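Local coordinates for protein ribonucleoside-diphosphate reductase subunit beta (Clostridium botulinum, PDB 6ZJK) that probably supplies, as the diiron R2 subunit of a class I ribonucleotide reductase, the oxidising radical with which its partner subunit converts ribonucleoside diphosphates to deoxyribonucleotides, at residues W71-I76 with E137-Q142; Y207-F212 with Y233-E238. All blocks are in the same frame, centred on the assembly; numbering follows the deposited sequence.

Contact 1 (W71-I76 with E137-Q142); sequences WIPEEI and EEIHAQ. With FE (Fe (III) ion), chain H; FE (Fe (III) ion), chain G; GOL (glycerol), chain F.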
ATOM      1  N   TRP A  71      -7.620   0.597 -12.028  1.00 37.47           N
ATOM      2  CA  TRP A  71      -8.993   0.282 -12.357  1.00 36.25           C
ATOM      3  C   TRP A  71      -9.825   0.142 -11.079  1.00 41.85           C
ATOM      4  O   TRP A  71      -9.309  -0.084 -10.029  1.00 38.67           O
ATOM      5  CB  TRP A  71      -9.081  -0.974 -13.237  1.00 36.30           C
ATOM      6  CG  TRP A  71      -8.559  -2.180 -12.584  1.00 36.96           C
ATOM      7  CD1 TRP A  71      -7.289  -2.452 -12.309  1.00 39.00           C
ATOM      8  CD2 TRP A  71      -9.317  -3.267 -12.087  1.00 38.76           C
ATOM      9  NE1 TRP A  71      -7.190  -3.627 -11.675  1.00 36.40           N
ATOM     10  CE2 TRP A  71      -8.433  -4.153 -11.522  1.00 39.84           C
ATOM     11  CE3 TRP A  71     -10.668  -3.569 -12.057  1.00 36.19           C
ATOM     12  CZ2 TRP A  71      -8.839  -5.317 -10.937  1.00 36.28           C
ATOM     13  CZ3 TRP A  71     -11.063  -4.713 -11.478  1.00 37.33           C
ATOM     14  CH2 TRP A  71     -10.161  -5.578 -10.931  1.00 39.88           C
ATOM     15  N   ILE A  72     -11.116   0.312 -11.214  1.00 38.26           N
ATOM     16  CA  ILE A  72     -12.054   0.228 -10.127  1.00 39.09           C
ATOM     17  C   ILE A  72     -13.067  -0.831 -10.475  1.00 40.23           C
ATOM     18  O   ILE A  72     -13.819  -0.690 -11.380  1.00 39.67           O
ATOM     19  CB  ILE A  72     -12.750   1.577  -9.858  1.00 42.54           C
ATOM     20  CG1 ILE A  72     -11.727   2.674  -9.579  1.00 37.41           C
ATOM     21  CG2 ILE A  72     -13.684   1.455  -8.690  1.00 38.15           C
ATOM     22  CD1 ILE A  72     -12.313   4.037  -9.345  1.00 42.42           C
ATOM     23  N   PRO A  73     -13.071  -1.886  -9.720  1.00 40.95           N
ATOM     24  CA  PRO A  73     -13.909  -3.058  -9.919  1.00 37.08           C
ATOM     25  C   PRO A  73     -15.365  -2.758 -10.098  1.00 42.52           C
ATOM     26  O   PRO A  73     -15.975  -3.174 -11.039  1.00 36.87           O
ATOM     27  CB  PRO A  73     -13.690  -3.860  -8.678  1.00 37.27           C
ATOM     28  CG  PRO A  73     -12.439  -3.402  -8.152  1.00 38.47           C
ATOM     29  CD  PRO A  73     -12.173  -2.041  -8.600  1.00 38.36           C
ATOM     30  N   GLU A  74     -15.915  -1.862  -9.284  1.00 40.10           N
ATOM     31  CA  GLU A  74     -17.340  -1.474  -9.362  1.00 43.35           C
ATOM     32  C   GLU A  74     -17.763  -0.707 -10.578  1.00 44.12           C
ATOM     33  O   GLU A  74     -18.876  -0.571 -10.804  1.00 40.06           O
ATOM     34  CB  GLU A  74     -17.826  -0.796  -8.086  1.00 43.52           C
ATOM     35  CG  GLU A  74     -17.879  -1.726  -6.899  1.00 50.33           C
ATOM     36  CD  GLU A  74     -18.392  -1.107  -5.611  1.00 59.29           C
ATOM     37  OE1 GLU A  74     -18.733   0.080  -5.618  1.00 57.55           O
ATOM     38  OE2 GLU A  74     -18.458  -1.816  -4.600  1.00 58.16           O
ATOM     39  N   GLU A  75     -16.809  -0.352 -11.407  1.00 41.41           N
ATOM     40  CA  GLU A  75     -17.112   0.350 -12.616  1.00 46.52           C
ATOM     41  C   GLU A  75     -17.421  -0.621 -13.772  1.00 43.77           C
ATOM     42  O   GLU A  75     -17.717  -0.200 -14.841  1.00 46.43           O
ATOM     43  CB  GLU A  75     -15.972   1.311 -12.974  1.00 45.49           C
ATOM     44  CG  GLU A  75     -16.161   2.741 -12.505  1.00 49.29           C
ATOM     45  CD  GLU A  75     -14.979   3.677 -12.769  1.00 53.75           C
ATOM     46  OE1 GLU A  75     -14.984   4.785 -12.261  1.00 54.04           O
ATOM     47  OE2 GLU A  75     -14.039   3.340 -13.469  1.00 62.16           O
ATOM     48  N   ILE A  76     -17.335  -1.919 -13.528  1.00 40.58           N
ATOM     49  CA  ILE A  76     -17.614  -2.908 -14.526  1.00 43.88           C
ATOM     50  C   ILE A  76     -18.959  -3.522 -14.215  1.00 42.93           C
ATOM     51  O   ILE A  76     -19.123  -4.111 -13.224  1.00 41.25           O
ATOM     52  CB  ILE A  76     -16.530  -3.967 -14.526  1.00 37.34           C
ATOM     53  CG1 ILE A  76     -15.229  -3.381 -15.007  1.00 46.25           C
ATOM     54  CG2 ILE A  76     -16.923  -5.103 -15.411  1.00 45.20           C
ATOM     55  CD1 ILE A  76     -14.050  -4.031 -14.381  1.00 42.71           C
ATOM     56  N   GLU A 137      -3.364  -5.608  -4.553  1.00 36.20           N
ATOM     57  CA  GLU A 137      -3.852  -6.825  -3.996  1.00 35.29           C
ATOM     58  C   GLU A 137      -5.143  -6.553  -3.175  1.00 41.40           C
ATOM     59  O   GLU A 137      -6.038  -7.337  -3.204  1.00 36.48           O
ATOM     60  CB  GLU A 137      -2.818  -7.531  -3.151  1.00 36.15           C
ATOM     61  CG  GLU A 137      -1.492  -7.944  -3.774  1.00 35.89           C
ATOM     62  CD  GLU A 137      -1.513  -8.754  -5.059  1.00 43.68           C
ATOM     63  OE1 GLU A 137      -2.444  -8.744  -5.784  1.00 43.50           O
ATOM     64  OE2 GLU A 137      -0.525  -9.388  -5.379  1.00 44.47           O
ATOM     65  N   GLU A 138      -5.194  -5.438  -2.456  1.00 35.13           N
ATOM     66  CA  GLU A 138      -6.421  -5.056  -1.763  1.00 35.55           C
ATOM     67  C   GLU A 138      -7.566  -4.843  -2.746  1.00 35.52           C
ATOM     68  O   GLU A 138      -8.721  -5.199  -2.458  1.00 35.78           O
ATOM     69  CB  GLU A 138      -6.207  -3.805  -0.911  1.00 39.57           C
ATOM     70  CG  GLU A 138      -5.202  -3.951   0.229  1.00 42.39           C
ATOM     71  CD  GLU A 138      -5.750  -4.696   1.432  1.00 44.65           C
ATOM     72  OE1 GLU A 138      -6.906  -5.174   1.388  1.00 43.29           O
ATOM     73  OE2 GLU A 138      -5.026  -4.790   2.448  1.00 50.01           O
ATOM     74  N   ILE A 139      -7.274  -4.248  -3.902  1.00 35.29           N
ATOM     75  CA  ILE A 139      -8.315  -4.054  -4.911  1.00 35.30           C
ATOM     76  C   ILE A 139      -8.801  -5.394  -5.473  1.00 37.34           C
ATOM     77  O   ILE A 139     -10.001  -5.569  -5.749  1.00 38.58           O
ATOM     78  CB  ILE A 139      -7.816  -3.089  -5.996  1.00 35.17           C
ATOM     79  CG1 ILE A 139      -7.687  -1.685  -5.379  1.00 38.00           C
ATOM     80  CG2 ILE A 139      -8.749  -3.051  -7.197  1.00 35.15           C
ATOM     81  CD1 ILE A 139      -7.496  -0.599  -6.409  1.00 43.32           C
ATOM     82  N   HIS A 140      -7.923  -6.357  -5.548  1.00 35.12           N
ATOM     83  CA  HIS A 140      -8.249  -7.666  -6.077  1.00 38.09           C
ATOM     84  C   HIS A 140      -9.202  -8.356  -5.140  1.00 36.59           C
ATOM     85  O   HIS A 140     -10.195  -8.827  -5.528  1.00 34.81           O
ATOM     86  CB  HIS A 140      -7.003  -8.514  -6.327  1.00 35.14           C
ATOM     87  CG  HIS A 140      -6.145  -8.009  -7.446  1.00 41.66           C
ATOM     88  ND1 HIS A 140      -4.848  -8.417  -7.645  1.00 39.83           N
ATOM     89  CD2 HIS A 140      -6.392  -7.077  -8.380  1.00 36.33           C
ATOM     90  CE1 HIS A 140      -4.359  -7.755  -8.662  1.00 39.63           C
ATOM     91  NE2 HIS A 140      -5.271  -6.944  -9.124  1.00 34.74           N
ATOM     92  N   ALA A 141      -8.856  -8.345  -3.895  1.00 37.65           N
ATOM     93  CA  ALA A 141      -9.680  -8.983  -2.878  1.00 37.08           C
ATOM     94  C   ALA A 141     -11.069  -8.366  -2.826  1.00 37.09           C
ATOM     95  O   ALA A 141     -12.071  -9.077  -2.642  1.00 37.70           O
ATOM     96  CB  ALA A 141      -8.988  -8.901  -1.517  1.00 35.67           C
ATOM     97  N   GLN A 142     -11.201  -7.074  -3.028  1.00 36.93           N
ATOM     98  CA  GLN A 142     -12.474  -6.395  -3.001  1.00 36.84           C
ATOM     99  C   GLN A 142     -13.327  -6.698  -4.176  1.00 36.24           C
ATOM    100  O   GLN A 142     -14.510  -6.727  -4.075  1.00 36.62           O
ATOM    101  CB  GLN A 142     -12.299  -4.892  -2.931  1.00 38.24           C
ATOM    102  CG  GLN A 142     -13.551  -4.120  -2.658  1.00 37.15           C
ATOM    103  CD  GLN A 142     -14.099  -3.499  -3.856  1.00 37.48           C
ATOM    104  OE1 GLN A 142     -13.397  -3.109  -4.718  1.00 36.82           O
ATOM    105  NE2 GLN A 142     -15.350  -3.401  -3.913  1.00 37.57           N
TER
HETATM  106 FE    FE H 404      -3.600 -10.267  -6.871  0.76 48.13          FE
HETATM  107 FE    FE G 403      -0.348 -10.369  -7.328  1.00 43.13          FE
HETATM  108  C1  GOL F 402     -16.463  -3.149  -0.677  0.89 47.11           C
HETATM  109  O1  GOL F 402     -16.872  -4.145  -1.579  0.89 43.74           O
HETATM  110  C2  GOL F 402     -16.783  -1.815  -1.268  0.89 51.33           C
HETATM  111  O2  GOL F 402     -18.045  -1.785  -1.900  0.89 49.10           O
HETATM  112  C3  GOL F 402     -16.642  -0.699  -0.284  0.89 46.88           C
HETATM  113  O3  GOL F 402     -16.771   0.488  -1.043  0.89 54.33           O
HETATM  114  O   HOH W   1     -14.701  -1.285  -6.757  1.00 41.23           O
HETATM  115  O   HOH W   2      -1.988  -9.767  -8.597  0.70 38.53           O
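Trp71, Pro73 and Glu74 lie against Ile139, His140 and Gln142 in a buried contact between the loop joining helices 58-68 and 79-84 and the middle of helix 124-151. No direct hydrogen bond crosses it; 260 Å² is buried, with an apolar centre of Trp71, Pro73 and Ile139 and a polar margin of Glu74 and Gln142. CG of Pro73 rests 3.8 Å from CG2 of Ile139, the branch that chi1 of -69° places anti to the backbone N, while CD1 of Ile139 lies 4.1 Å from Trp71 O, a buried carbonyl without a polar partner. Chi1 of 62° swings the Trp71 indole in, its CZ2 4.0 Å from CD2 of His140, edge to edge. One water accepts from Glu74 N (2.9 Å) and donates to Gln142 OE1 (3.0 Å). A glycerol, probably from the crystallisation liquor, takes a nearly straight bond from Gln142 NE2 (170°) and donates to Glu74, which also salt-bridges Arg64 of the second subunit. His140 binds one iron through ND1 at 2.4 Å, while its NE2 and Trp71 NE1 both hydrogen-bond to Asp237 OD2. This Trp-Asp-His chain probably matches the radical-transfer route of other R2 proteins; accepting from NE2 would be expected to make ND1 a stronger donor to iron.

Contact 2 (Y207-F212 with Y233-E238); sequences YFYSGF and YINRDE. With FE (Fe (III) ion), chain G.
Phe208, Tyr209 and Phe212 of helix 190-220 face Ile234, Asn235 and Glu238 of helix 225-255 in a buried packing of two nearly antiparallel helices of the ferritin-like R2 bundle. The short axes run at 157° and approach to 11.1 Å at their closest, a separation bridged by large side chains. Phe212 is sandwiched: carbonyl O of Phe208, one turn back, sits over one face, and CB of Asn235 covers the other in a CH-pi contact, 4.3 Å from the Phe212 ring centroid. With CG anti to the backbone N, the Asn235 amide lies stacked on that same ring, the planes 24° apart. Its ND2 is hydrogen-bonded to Tyr216, while OD1 approaches Tyr209 OH at 3.4 Å, the phenol ring standing steeply to the amide plane. CG2 of Ile234 meets CE1 of Phe212 at 4.1 Å. Glu238 also starts anti to its N but bends at chi2 (79°), which turns the carboxylate to the metal. OE2 binds one iron at 2.5 Å; OE1 lies over a face of Phe208, 3.3 Å from its CG. The ligand therefore has an aromatic flank, with Phe208 under OE1 and Tyr209 CE1 beside its CG. An oxygen over the electron-rich face of a ring would gain little attraction from it, so within this contact the iron bond at OE2 is what is seen to hold the carboxylate.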
ATOM      1  N   TYR A 207      -0.302 -20.219  -9.231  1.00 36.71           N
ATOM      2  CA  TYR A 207      -1.620 -20.451  -8.627  1.00 39.37           C
ATOM      3  C   TYR A 207      -2.675 -19.556  -9.265  1.00 43.23           C
ATOM      4  O   TYR A 207      -3.751 -20.031  -9.632  1.00 41.15           O
ATOM      5  CB  TYR A 207      -1.588 -20.233  -7.105  1.00 44.86           C
ATOM      6  CG  TYR A 207      -0.576 -21.086  -6.354  1.00 43.68           C
ATOM      7  CD1 TYR A 207      -0.116 -22.286  -6.878  1.00 45.00           C
ATOM      8  CD2 TYR A 207      -0.066 -20.672  -5.125  1.00 42.94           C
ATOM      9  CE1 TYR A 207       0.821 -23.058  -6.195  1.00 42.89           C
ATOM     10  CE2 TYR A 207       0.870 -21.439  -4.435  1.00 44.80           C
ATOM     11  CZ  TYR A 207       1.310 -22.628  -4.978  1.00 47.14           C
ATOM     12  OH  TYR A 207       2.237 -23.404  -4.309  1.00 45.09           O
ATOM     13  N   PHE A 208      -2.315 -18.320  -9.512  1.00 39.76           N
ATOM     14  CA  PHE A 208      -3.244 -17.431 -10.075  1.00 43.23           C
ATOM     15  C   PHE A 208      -3.569 -17.749 -11.503  1.00 40.45           C
ATOM     16  O   PHE A 208      -4.663 -17.590 -11.893  1.00 42.29           O
ATOM     17  CB  PHE A 208      -2.861 -15.959  -9.857  1.00 36.09           C
ATOM     18  CG  PHE A 208      -3.613 -15.308  -8.761  1.00 45.76           C
ATOM     19  CD1 PHE A 208      -4.863 -14.834  -8.957  1.00 41.99           C
ATOM     20  CD2 PHE A 208      -3.090 -15.223  -7.549  1.00 47.29           C
ATOM     21  CE1 PHE A 208      -5.552 -14.281  -7.932  1.00 46.11           C
ATOM     22  CE2 PHE A 208      -3.776 -14.690  -6.513  1.00 40.62           C
ATOM     23  CZ  PHE A 208      -5.006 -14.221  -6.716  1.00 41.40           C
ATOM     24  N   TYR A 209      -2.590 -18.178 -12.272  1.00 41.06           N
ATOM     25  CA  TYR A 209      -2.774 -18.512 -13.680  1.00 44.35           C
ATOM     26  C   TYR A 209      -3.697 -19.699 -13.832  1.00 38.24           C
ATOM     27  O   TYR A 209      -4.455 -19.754 -14.705  1.00 41.63           O
ATOM     28  CB  TYR A 209      -1.432 -18.636 -14.415  1.00 37.87           C
ATOM     29  CG  TYR A 209      -0.930 -17.303 -14.859  1.00 37.88           C
ATOM     30  CD1 TYR A 209      -0.315 -16.474 -13.996  1.00 36.91           C
ATOM     31  CD2 TYR A 209      -1.119 -16.872 -16.120  1.00 43.85           C
ATOM     32  CE1 TYR A 209       0.116 -15.238 -14.375  1.00 41.38           C
ATOM     33  CE2 TYR A 209      -0.690 -15.641 -16.518  1.00 42.72           C
ATOM     34  CZ  TYR A 209      -0.079 -14.833 -15.619  1.00 45.09           C
ATOM     35  OH  TYR A 209       0.331 -13.630 -16.000  1.00 47.34           O
ATOM     36  N   SER A 210      -3.623 -20.625 -12.929  1.00 41.48           N
ATOM     37  CA  SER A 210      -4.568 -21.738 -12.919  1.00 38.22           C
ATOM     38  C   SER A 210      -6.002 -21.252 -12.721  1.00 42.32           C
ATOM     39  O   SER A 210      -6.933 -21.762 -13.354  1.00 45.77           O
ATOM     40  CB  SER A 210      -4.188 -22.734 -11.828  1.00 43.14           C
ATOM     41  OG  SER A 210      -5.202 -23.727 -11.649  1.00 45.85           O
ATOM     42  N   GLY A 211      -6.194 -20.326 -11.783  1.00 45.19           N
ATOM     43  CA  GLY A 211      -7.538 -19.830 -11.531  1.00 42.65           C
ATOM     44  C   GLY A 211      -8.105 -19.063 -12.713  1.00 38.08           C
ATOM     45  O   GLY A 211      -9.294 -19.196 -13.037  1.00 33.84           O
ATOM     46  N   PHE A 212      -7.254 -18.296 -13.386  1.00 34.05           N
ATOM     47  CA  PHE A 212      -7.729 -17.524 -14.502  1.00 36.04           C
ATOM     48  C   PHE A 212      -8.264 -18.414 -15.598  1.00 38.53           C
ATOM     49  O   PHE A 212      -9.215 -18.095 -16.214  1.00 36.93           O
ATOM     50  CB  PHE A 212      -6.698 -16.566 -15.147  1.00 35.12           C
ATOM     51  CG  PHE A 212      -6.052 -15.588 -14.226  1.00 37.19           C
ATOM     52  CD1 PHE A 212      -6.773 -14.892 -13.307  1.00 38.24           C
ATOM     53  CD2 PHE A 212      -4.712 -15.359 -14.300  1.00 35.16           C
ATOM     54  CE1 PHE A 212      -6.170 -14.015 -12.445  1.00 32.30           C
ATOM     55  CE2 PHE A 212      -4.090 -14.492 -13.455  1.00 42.77           C
ATOM     56  CZ  PHE A 212      -4.836 -13.811 -12.522  1.00 39.44           C
ATOM     57  N   TYR A 233      -8.472  -7.795 -15.811  1.00 33.12           N
ATOM     58  CA  TYR A 233      -7.784  -6.684 -15.161  1.00 34.71           C
ATOM     59  C   TYR A 233      -6.828  -7.183 -14.089  1.00 35.18           C
ATOM     60  O   TYR A 233      -5.698  -6.683 -13.965  1.00 34.06           O
ATOM     61  CB  TYR A 233      -8.801  -5.701 -14.568  1.00 36.73           C
ATOM     62  CG  TYR A 233      -9.373  -4.750 -15.584  1.00 35.29           C
ATOM     63  CD1 TYR A 233      -8.692  -3.574 -15.923  1.00 38.64           C
ATOM     64  CD2 TYR A 233     -10.573  -5.022 -16.217  1.00 39.51           C
ATOM     65  CE1 TYR A 233      -9.206  -2.698 -16.857  1.00 40.27           C
ATOM     66  CE2 TYR A 233     -11.105  -4.145 -17.150  1.00 42.18           C
ATOM     67  CZ  TYR A 233     -10.418  -2.978 -17.459  1.00 46.88           C
ATOM     68  OH  TYR A 233     -10.937  -2.105 -18.393  1.00 45.49           O
ATOM     69  N   ILE A 234      -7.234  -8.199 -13.390  1.00 33.03           N
ATOM     70  CA  ILE A 234      -6.409  -8.767 -12.375  1.00 32.93           C
ATOM     71  C   ILE A 234      -5.183  -9.408 -13.020  1.00 37.34           C
ATOM     72  O   ILE A 234      -4.139  -9.315 -12.510  1.00 32.76           O
ATOM     73  CB  ILE A 234      -7.150  -9.816 -11.581  1.00 33.71           C
ATOM     74  CG1 ILE A 234      -8.387  -9.225 -10.898  1.00 35.37           C
ATOM     75  CG2 ILE A 234      -6.288 -10.418 -10.528  1.00 32.96           C
ATOM     76  CD1 ILE A 234      -8.965 -10.134  -9.872  1.00 34.45           C
ATOM     77  N   ASN A 235      -5.385 -10.086 -14.136  1.00 33.38           N
ATOM     78  CA  ASN A 235      -4.335 -10.755 -14.895  1.00 37.94           C
ATOM     79  C   ASN A 235      -3.308  -9.688 -15.299  1.00 36.94           C
ATOM     80  O   ASN A 235      -2.208  -9.860 -15.053  1.00 39.12           O
ATOM     81  CB  ASN A 235      -4.930 -11.434 -16.112  1.00 32.35           C
ATOM     82  CG  ASN A 235      -4.056 -12.541 -16.691  1.00 42.51           C
ATOM     83  OD1 ASN A 235      -2.886 -12.639 -16.448  1.00 36.09           O
ATOM     84  ND2 ASN A 235      -4.684 -13.379 -17.442  1.00 34.35           N
ATOM     85  N   ARG A 236      -3.748  -8.599 -15.888  1.00 33.05           N
ATOM     86  CA  ARG A 236      -2.896  -7.498 -16.221  1.00 38.22           C
ATOM     87  C   ARG A 236      -1.998  -7.043 -15.054  1.00 39.91           C
ATOM     88  O   ARG A 236      -0.817  -7.010 -15.204  1.00 39.18           O
ATOM     89  CB  ARG A 236      -3.677  -6.379 -16.784  1.00 35.63           C
ATOM     90  CG  ARG A 236      -2.824  -5.267 -17.309  1.00 39.78           C
ATOM     91  CD  ARG A 236      -3.631  -4.218 -17.979  1.00 43.65           C
ATOM     92  NE  ARG A 236      -4.402  -3.408 -17.064  1.00 38.43           N
ATOM     93  CZ  ARG A 236      -5.122  -2.385 -17.441  1.00 41.73           C
ATOM     94  NH1 ARG A 236      -5.148  -2.047 -18.666  1.00 48.43           N
ATOM     95  NH2 ARG A 236      -5.809  -1.692 -16.601  1.00 40.13           N
ATOM     96  N   ASP A 237      -2.546  -6.818 -13.880  1.00 32.77           N
ATOM     97  CA  ASP A 237      -1.766  -6.462 -12.757  1.00 32.87           C
ATOM     98  C   ASP A 237      -0.805  -7.593 -12.425  1.00 37.80           C
ATOM     99  O   ASP A 237       0.293  -7.363 -12.145  1.00 36.91           O
ATOM    100  CB  ASP A 237      -2.607  -6.179 -11.496  1.00 34.58           C
ATOM    101  CG  ASP A 237      -3.425  -4.891 -11.550  1.00 40.30           C
ATOM    102  OD1 ASP A 237      -3.284  -4.040 -12.383  1.00 38.54           O
ATOM    103  OD2 ASP A 237      -4.279  -4.762 -10.714  1.00 38.62           O
ATOM    104  N   GLU A 238      -1.228  -8.838 -12.476  1.00 33.42           N
ATOM    105  CA  GLU A 238      -0.375  -9.945 -12.150  1.00 37.12           C
ATOM    106  C   GLU A 238       0.907 -10.042 -12.984  1.00 37.10           C
ATOM    107  O   GLU A 238       1.886 -10.418 -12.518  1.00 34.30           O
ATOM    108  CB  GLU A 238      -1.157 -11.243 -12.195  1.00 41.44           C
ATOM    109  CG  GLU A 238      -0.519 -12.379 -11.492  1.00 34.42           C
ATOM    110  CD  GLU A 238      -0.697 -12.324  -9.996  1.00 49.06           C
ATOM    111  OE1 GLU A 238      -1.725 -12.675  -9.439  1.00 50.77           O
ATOM    112  OE2 GLU A 238       0.164 -11.850  -9.335  1.00 45.75           O
TER
HETATM  113 FE    FE G 403      -0.348 -10.369  -7.328  1.00 43.13          FE
HETATM  114  O   HOH W   2      -1.988  -9.767  -8.597  0.70 38.53           O

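How the contacts relate
The two contacts follow in series along the chain, contact 1 closing at 142 before contact 2 opens at 207, and their centres are about 13 Å apart in one all-helical bundle. They belong to different pairings, yet helix 225-255 meets both the 71-76 loop and helix 124-151, Tyr233 stacking with Trp71 and CG2 of Ile234 lying 3.8 Å from CE1 of His140. Both reach the diiron centre. Glu137 bridges the irons, His140 and Glu238 each bind one, and a single water coordinates both metals; Asp107, Glu204 and His241 complete the protein ligands. Ligands distant in sequence are thereby gathered between helices, with contact 1 on the side facing the second subunit and contact 2 within its own chain.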